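Local coordinates for protein LAE5 (PDB 5JD3) that is a hydrolase of the GDSL-like lipase/acylhydrolase family that probably works as an esterase, cleaving carboxylic ester bonds, at residues L30-D35 against G58-L63. Sequence-based numbering, arbitrary orientation.
Sequences LVIIGD and GYVALL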
ATOM      1  N   LEU A  30       2.824 -13.659  -0.635  1.00 26.64           N
ATOM      2  CA  LEU A  30       2.923 -12.210  -0.735  1.00 28.51           C
ATOM      3  C   LEU A  30       2.577 -11.535   0.589  1.00 30.51           C
ATOM      4  O   LEU A  30       1.488 -11.730   1.130  1.00 27.46           O
ATOM      5  CB  LEU A  30       2.007 -11.685  -1.843  1.00 25.76           C
ATOM      6  CG  LEU A  30       1.781 -10.173  -1.881  1.00 30.63           C
ATOM      7  CD1 LEU A  30       3.079  -9.427  -2.153  1.00 30.30           C
ATOM      8  CD2 LEU A  30       0.726  -9.815  -2.917  1.00 32.57           C
ATOM      9  N   VAL A  31       3.510 -10.742   1.105  1.00 31.92           N
ATOM     10  CA  VAL A  31       3.278  -9.987   2.328  1.00 30.55           C
ATOM     11  C   VAL A  31       3.026  -8.519   2.004  1.00 32.40           C
ATOM     12  O   VAL A  31       3.873  -7.850   1.412  1.00 35.13           O
ATOM     13  CB  VAL A  31       4.467 -10.103   3.305  1.00 33.36           C
ATOM     14  CG1 VAL A  31       4.366  -9.052   4.400  1.00 34.91           C
ATOM     15  CG2 VAL A  31       4.527 -11.501   3.901  1.00 32.98           C
ATOM     16  N   ILE A  32       1.853  -8.028   2.389  1.00 26.37           N
ATOM     17  CA  ILE A  32       1.483  -6.641   2.140  1.00 27.45           C
ATOM     18  C   ILE A  32       1.465  -5.851   3.443  1.00 26.31           C
ATOM     19  O   ILE A  32       0.709  -6.165   4.363  1.00 21.56           O
ATOM     20  CB  ILE A  32       0.110  -6.542   1.451  1.00 27.06           C
ATOM     21  CG1 ILE A  32       0.088  -7.416   0.195  1.00 26.35           C
ATOM     22  CG2 ILE A  32      -0.210  -5.097   1.108  1.00 23.73           C
ATOM     23  CD1 ILE A  32      -1.256  -7.467  -0.494  1.00 27.18           C
ATOM     24  N   ILE A  33       2.304  -4.822   3.514  1.00 26.40           N
ATOM     25  CA  ILE A  33       2.489  -4.066   4.745  1.00 30.40           C
ATOM     26  C   ILE A  33       2.235  -2.574   4.519  1.00 32.56           C
ATOM     27  O   ILE A  33       2.554  -2.034   3.459  1.00 32.18           O
ATOM     28  CB  ILE A  33       3.914  -4.292   5.314  1.00 26.32           C
ATOM     29  CG1 ILE A  33       4.089  -3.597   6.666  1.00 26.17           C
ATOM     30  CG2 ILE A  33       4.978  -3.839   4.320  1.00 25.26           C
ATOM     31  CD1 ILE A  33       5.419  -3.885   7.328  1.00 29.61           C
ATOM     32  N   GLY A  34       1.638  -1.915   5.509  1.00 32.82           N
ATOM     33  CA  GLY A  34       1.341  -0.497   5.408  1.00 30.64           C
ATOM     34  C   GLY A  34       0.526   0.038   6.571  1.00 32.82           C
ATOM     35  O   GLY A  34       0.585  -0.493   7.680  1.00 33.70           O
ATOM     36  N   ASP A  35      -0.239   1.096   6.314  1.00 31.00           N
ATOM     37  CA  ASP A  35      -1.043   1.732   7.353  1.00 28.60           C
ATOM     38  C   ASP A  35      -2.456   1.151   7.429  1.00 24.21           C
ATOM     39  O   ASP A  35      -2.667  -0.023   7.125  1.00 26.28           O
ATOM     40  CB  ASP A  35      -1.102   3.246   7.129  1.00 32.46           C
ATOM     41  CG  ASP A  35      -1.364   3.614   5.681  1.00 38.13           C
ATOM     42  OD1 ASP A  35      -2.169   2.926   5.020  1.00 39.88           O
ATOM     43  OD2 ASP A  35      -0.758   4.598   5.203  1.00 40.28           O
ATOM     44  N   GLY A  58     -10.669  -4.459   3.429  1.00 29.88           N
ATOM     45  CA  GLY A  58     -10.151  -3.483   2.487  1.00 32.11           C
ATOM     46  C   GLY A  58      -9.632  -4.114   1.209  1.00 31.24           C
ATOM     47  O   GLY A  58     -10.071  -5.196   0.822  1.00 30.62           O
ATOM     48  N   TYR A  59      -8.686  -3.441   0.560  1.00 27.42           N
ATOM     49  CA  TYR A  59      -8.197  -3.882  -0.744  1.00 28.33           C
ATOM     50  C   TYR A  59      -7.399  -5.179  -0.650  1.00 27.26           C
ATOM     51  O   TYR A  59      -7.394  -5.976  -1.588  1.00 25.67           O
ATOM     52  CB  TYR A  59      -7.354  -2.783  -1.404  1.00 26.82           C
ATOM     53  CG  TYR A  59      -5.946  -2.627  -0.864  1.00 26.05           C
ATOM     54  CD1 TYR A  59      -4.876  -3.294  -1.453  1.00 27.54           C
ATOM     55  CD2 TYR A  59      -5.681  -1.793   0.214  1.00 24.56           C
ATOM     56  CE1 TYR A  59      -3.588  -3.149  -0.971  1.00 28.86           C
ATOM     57  CE2 TYR A  59      -4.394  -1.641   0.703  1.00 23.33           C
ATOM     58  CZ  TYR A  59      -3.354  -2.321   0.107  1.00 27.63           C
ATOM     59  OH  TYR A  59      -2.072  -2.173   0.590  1.00 24.75           O
ATOM     60  N   VAL A  60      -6.727  -5.389   0.478  1.00 26.25           N
ATOM     61  CA  VAL A  60      -5.971  -6.618   0.694  1.00 25.10           C
ATOM     62  C   VAL A  60      -6.909  -7.821   0.678  1.00 24.06           C
ATOM     63  O   VAL A  60      -6.615  -8.843   0.057  1.00 20.79           O
ATOM     64  CB  VAL A  60      -5.193  -6.580   2.025  1.00 24.82           C
ATOM     65  CG1 VAL A  60      -4.646  -7.960   2.369  1.00 27.02           C
ATOM     66  CG2 VAL A  60      -4.069  -5.558   1.953  1.00 24.53           C
ATOM     67  N   ALA A  61      -8.046  -7.688   1.354  1.00 21.29           N
ATOM     68  CA  ALA A  61      -9.063  -8.732   1.355  1.00 21.97           C
ATOM     69  C   ALA A  61      -9.672  -8.889  -0.034  1.00 24.34           C
ATOM     70  O   ALA A  61     -10.061  -9.987  -0.433  1.00 25.88           O
ATOM     71  CB  ALA A  61     -10.144  -8.422   2.377  1.00 21.79           C
ATOM     72  N   LEU A  62      -9.750  -7.783  -0.766  1.00 26.39           N
ATOM     73  CA  LEU A  62     -10.264  -7.800  -2.130  1.00 25.63           C
ATOM     74  C   LEU A  62      -9.306  -8.530  -3.061  1.00 28.68           C
ATOM     75  O   LEU A  62      -9.731  -9.309  -3.914  1.00 29.32           O
ATOM     76  CB  LEU A  62     -10.508  -6.376  -2.629  1.00 21.90           C
ATOM     77  CG  LEU A  62     -11.694  -5.661  -1.981  1.00 20.12           C
ATOM     78  CD1 LEU A  62     -11.851  -4.260  -2.538  1.00 21.49           C
ATOM     79  CD2 LEU A  62     -12.964  -6.464  -2.188  1.00 21.08           C
ATOM     80  N   LEU A  63      -8.012  -8.272  -2.890  1.00 26.71           N
ATOM     81  CA  LEU A  63      -6.982  -8.958  -3.660  1.00 25.65           C
ATOM     82  C   LEU A  63      -7.032 -10.457  -3.408  1.00 26.90           C
ATOM     83  O   LEU A  63      -6.982 -11.256  -4.342  1.00 25.79           O
ATOM     84  CB  LEU A  63      -5.593  -8.417  -3.312  1.00 21.31           C
ATOM     85  CG  LEU A  63      -5.247  -7.006  -3.790  1.00 19.31           C
ATOM     86  CD1 LEU A  63      -3.878  -6.593  -3.275  1.00 18.64           C
ATOM     87  CD2 LEU A  63      -5.290  -6.937  -5.303  1.00 22.14           C
TER
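Ile32 meets Tyr59, Val60 and Leu63 in a buried contact, largely apolar, with one tyrosine hydroxyl in it. Its two branches divide the work. With chi1 at -53°, CG1 stands beside the backbone N and CG2 anti to it, which sends CG2 toward Tyr59 and Val60 and CD1 toward Leu63. Ile32 CG2 touches Val60 CG2 at 4.0 Å, and the two methyls meet end on. The extended CG1 arm carries Ile32 CD1 on to Leu63 CD1, 3.9 Å away, with the side chains crossing at a slant. Val60 CG2 also lies 4.2 Å from Ile32 CD1, so this one methyl packs against the methyls of both branches.

Tyr59 adds its hydroxyl end. Ile32 CG2 sits 3.5 Å from Tyr59 OH and approaches the ring obliquely. Val60 CG2 rests on one face of the Tyr59 ring, 3.7 Å from its plane and displaced to the rim. The hydroxyl is buried, but it hydrogen-bonds Thr38 OG1, so its polar end is satisfied beyond the contact. Cutting Ile32 back to an alanine removes both branches and would probably leave Leu63 CD1, Val60 CG2 and the tyrosine end without their partner on the strand, opening a gap between strand and helix.

Strand 30-34 and helix 59-63 run nearly antiparallel, at 166°, with their axes 10.8 Å apart. Ile32 also packs on Ala108 of the next strand, while Tyr59 and Leu63 lean on helix 219-232. On the opposite side of the sheet, Ile33 packs against helix 88-100. This is the helix-on-sheet packing of a three-layer alpha/beta/alpha fold with a parallel sheet, as in the SGNH/GDSL hydrolases.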